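Local coordinates for hypothetical conserved protein (Geobacillus kaustophilus, PDB 2PCS) that is of unknown function but belongs to the carbon monoxide dehydrogenase subunit G family of the Bet v 1-like clan and probably binds a ligand whose identity is not known, at residues E43-A48 and D62-V67. Numbering follows the deposited sequence.
Sequences EDKYKA and DAIIEV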
ATOM      1  N   GLU A  43     -17.604   0.938   6.302  1.00 85.25           N
ATOM      2  CA  GLU A  43     -16.926   0.126   7.298  1.00 86.39           C
ATOM      3  C   GLU A  43     -15.631  -0.443   6.700  1.00 84.76           C
ATOM      4  O   GLU A  43     -15.664  -1.286   5.768  1.00 84.67           O
ATOM      5  CB  GLU A  43     -17.823  -0.993   7.874  1.00 86.25           C
ATOM      6  CG  GLU A  43     -17.110  -1.783   8.978  1.00 88.38           C
ATOM      7  CD  GLU A  43     -17.819  -3.070   9.418  1.00 90.37           C
ATOM      8  OE1 GLU A  43     -18.971  -3.365   8.968  1.00 92.37           O
ATOM      9  OE2 GLU A  43     -17.193  -3.787  10.251  1.00 95.70           O
ATOM     10  N   ASP A  44     -14.512   0.028   7.249  1.00 83.12           N
ATOM     11  CA  ASP A  44     -13.173  -0.382   6.806  1.00 82.67           C
ATOM     12  C   ASP A  44     -12.947  -0.016   5.314  1.00 81.53           C
ATOM     13  O   ASP A  44     -12.301  -0.750   4.565  1.00 81.03           O
ATOM     14  CB  ASP A  44     -12.986  -1.877   7.111  1.00 82.20           C
ATOM     15  CG  ASP A  44     -13.069  -2.173   8.648  1.00 83.78           C
ATOM     16  OD1 ASP A  44     -12.483  -1.386   9.444  1.00 82.32           O
ATOM     17  OD2 ASP A  44     -13.694  -3.188   9.055  1.00 83.87           O
ATOM     18  N   LYS A  45     -13.536   1.121   4.911  1.00 80.16           N
ATOM     19  CA  LYS A  45     -13.624   1.558   3.509  1.00 78.96           C
ATOM     20  C   LYS A  45     -13.354   3.048   3.447  1.00 78.26           C
ATOM     21  O   LYS A  45     -14.063   3.833   4.083  1.00 78.34           O
ATOM     22  CB  LYS A  45     -14.994   1.265   2.938  1.00 78.22           C
ATOM     23  CG  LYS A  45     -15.114   1.418   1.449  1.00 78.21           C
ATOM     24  CD  LYS A  45     -16.519   0.997   1.057  1.00 80.76           C
ATOM     25  CE  LYS A  45     -16.761   0.904  -0.427  1.00 83.21           C
ATOM     26  NZ  LYS A  45     -17.558  -0.338  -0.731  1.00 87.09           N
ATOM     27  N   TYR A  46     -12.310   3.423   2.705  1.00 76.77           N
ATOM     28  CA  TYR A  46     -11.905   4.812   2.587  1.00 76.37           C
ATOM     29  C   TYR A  46     -11.901   5.263   1.138  1.00 76.44           C
ATOM     30  O   TYR A  46     -11.889   4.443   0.212  1.00 75.33           O
ATOM     31  CB  TYR A  46     -10.525   5.050   3.206  1.00 76.00           C
ATOM     32  CG  TYR A  46     -10.442   4.492   4.583  1.00 76.08           C
ATOM     33  CD1 TYR A  46     -10.416   3.104   4.780  1.00 75.17           C
ATOM     34  CD2 TYR A  46     -10.426   5.327   5.695  1.00 75.04           C
ATOM     35  CE1 TYR A  46     -10.401   2.556   6.030  1.00 73.68           C
ATOM     36  CE2 TYR A  46     -10.387   4.782   6.982  1.00 76.55           C
ATOM     37  CZ  TYR A  46     -10.374   3.384   7.134  1.00 76.09           C
ATOM     38  OH  TYR A  46     -10.333   2.792   8.390  1.00 76.48           O
ATOM     39  N   LYS A  47     -11.916   6.587   0.992  1.00 76.55           N
ATOM     40  CA  LYS A  47     -11.802   7.258  -0.268  1.00 76.87           C
ATOM     41  C   LYS A  47     -10.523   8.070  -0.140  1.00 77.30           C
ATOM     42  O   LYS A  47     -10.337   8.867   0.787  1.00 76.84           O
ATOM     43  CB  LYS A  47     -13.011   8.151  -0.554  1.00 77.19           C
ATOM     44  CG  LYS A  47     -12.997   8.855  -1.944  1.00 78.69           C
ATOM     45  CD  LYS A  47     -14.404   9.019  -2.478  1.00 86.53           C
ATOM     46  CE  LYS A  47     -14.601  10.302  -3.311  1.00 92.07           C
ATOM     47  NZ  LYS A  47     -14.974  10.023  -4.744  1.00 94.16           N
ATOM     48  N   ALA A  48      -9.619   7.805  -1.062  1.00 77.43           N
ATOM     49  CA  ALA A  48      -8.371   8.501  -1.087  1.00 78.03           C
ATOM     50  C   ALA A  48      -8.340   9.433  -2.312  1.00 78.22           C
ATOM     51  O   ALA A  48      -8.742   9.051  -3.420  1.00 78.18           O
ATOM     52  CB  ALA A  48      -7.241   7.502  -1.100  1.00 77.49           C
ATOM     53  N   ASP A  62      -8.738   9.079  -7.947  1.00 70.79           N
ATOM     54  CA  ASP A  62      -9.540   8.735  -6.768  1.00 73.00           C
ATOM     55  C   ASP A  62      -9.497   7.233  -6.586  1.00 72.74           C
ATOM     56  O   ASP A  62      -9.543   6.491  -7.563  1.00 71.98           O
ATOM     57  CB  ASP A  62     -10.981   9.235  -6.901  1.00 73.96           C
ATOM     58  CG  ASP A  62     -11.055  10.759  -6.842  1.00 80.39           C
ATOM     59  OD1 ASP A  62     -11.573  11.381  -7.788  1.00 88.04           O
ATOM     60  OD2 ASP A  62     -10.528  11.359  -5.877  1.00 87.67           O
ATOM     61  N   ALA A  63      -9.383   6.796  -5.327  1.00 72.60           N
ATOM     62  CA  ALA A  63      -9.202   5.394  -5.021  1.00 72.57           C
ATOM     63  C   ALA A  63     -10.157   5.029  -3.944  1.00 72.35           C
ATOM     64  O   ALA A  63     -10.262   5.758  -2.978  1.00 72.94           O
ATOM     65  CB  ALA A  63      -7.735   5.130  -4.526  1.00 72.29           C
ATOM     66  N   ILE A  64     -10.853   3.909  -4.114  1.00 72.74           N
ATOM     67  CA  ILE A  64     -11.558   3.272  -3.010  1.00 73.18           C
ATOM     68  C   ILE A  64     -10.653   2.166  -2.422  1.00 73.43           C
ATOM     69  O   ILE A  64     -10.194   1.277  -3.130  1.00 73.07           O
ATOM     70  CB  ILE A  64     -12.956   2.666  -3.404  1.00 73.24           C
ATOM     71  CG1 ILE A  64     -13.895   3.686  -4.108  1.00 73.53           C
ATOM     72  CG2 ILE A  64     -13.642   2.108  -2.179  1.00 72.26           C
ATOM     73  CD1 ILE A  64     -13.996   5.040  -3.428  1.00 72.13           C
ATOM     74  N   ILE A  65     -10.406   2.246  -1.124  1.00 73.45           N
ATOM     75  CA  ILE A  65      -9.567   1.266  -0.433  1.00 73.39           C
ATOM     76  C   ILE A  65     -10.404   0.626   0.648  1.00 72.72           C
ATOM     77  O   ILE A  65     -10.808   1.334   1.579  1.00 71.84           O
ATOM     78  CB  ILE A  65      -8.343   1.965   0.245  1.00 73.80           C
ATOM     79  CG1 ILE A  65      -7.592   2.832  -0.764  1.00 71.92           C
ATOM     80  CG2 ILE A  65      -7.408   0.942   0.891  1.00 73.66           C
ATOM     81  CD1 ILE A  65      -6.566   3.742  -0.117  1.00 74.54           C
ATOM     82  N   GLU A  66     -10.676  -0.682   0.500  1.00 72.07           N
ATOM     83  CA  GLU A  66     -11.351  -1.498   1.520  1.00 72.29           C
ATOM     84  C   GLU A  66     -10.412  -2.497   2.237  1.00 69.98           C
ATOM     85  O   GLU A  66      -9.791  -3.328   1.597  1.00 67.73           O
ATOM     86  CB  GLU A  66     -12.547  -2.254   0.950  1.00 72.02           C
ATOM     87  CG  GLU A  66     -13.472  -2.739   2.095  1.00 76.76           C
ATOM     88  CD  GLU A  66     -14.649  -3.607   1.639  1.00 77.80           C
ATOM     89  OE1 GLU A  66     -15.436  -4.107   2.525  1.00 83.65           O
ATOM     90  OE2 GLU A  66     -14.775  -3.799   0.398  1.00 85.31           O
ATOM     91  N   VAL A  67     -10.321  -2.381   3.563  1.00 69.01           N
ATOM     92  CA  VAL A  67      -9.634  -3.363   4.418  1.00 68.82           C
ATOM     93  C   VAL A  67     -10.583  -4.523   4.791  1.00 70.09           C
ATOM     94  O   VAL A  67     -11.581  -4.299   5.431  1.00 71.35           O
ATOM     95  CB  VAL A  67      -9.039  -2.669   5.686  1.00 68.76           C
ATOM     96  CG1 VAL A  67      -7.981  -3.529   6.345  1.00 66.63           C
ATOM     97  CG2 VAL A  67      -8.410  -1.321   5.318  1.00 66.79           C
TER
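The beta hairpin of strands 45-52 and 59-71, part of the antiparallel sheet of this Bet v 1-like fold, pairs Tyr46 with Ile65 and Ala48 with Ala63 as hydrogen-bonded pairs. Each couple exchanges two backbone bonds: Tyr46 N reaches Ile65 O at 2.8 Å and Ile65 N returns to Tyr46 O at 3.0 Å, while Ala48 N to Ala63 O is nearly straight (176°). Just before strand 45-52, Asp44 O still accepts Val67 N at 2.8 Å, and Glu66 CG lies against that same oxygen.

On the face carrying Tyr46, Ala48, Ala63 and Ile65, the CB of Ala48 sits 4.2 Å from Ala63 CB and 3.9 Å from Ile65 CD1. Ile65 also comes close to a bound ligand of unknown identity. The Tyr46 ring has CG anti to its own carbonyl carbon (chi1 -50°) and presents its CD1 edge to Ile65 O; Leu38 and Leu40 of strand 35-42 touch its side chain.

On the opposite face, Ile64 meets both lysine chains: its CG2 meets Lys45 CE at 3.8 Å and its CD1 meets Lys47 CD at 4.1 Å. Lys45 NZ stops 4.6 Å from Glu66 OE2, too far for a salt bridge. Backbone bonding therefore sets the register; the lysines contribute aliphatic contact and, at most, diffuse electrostatic attraction, while the Ala48-Ile65 contact is apolar, and Ile65 carries it toward the bound molecule.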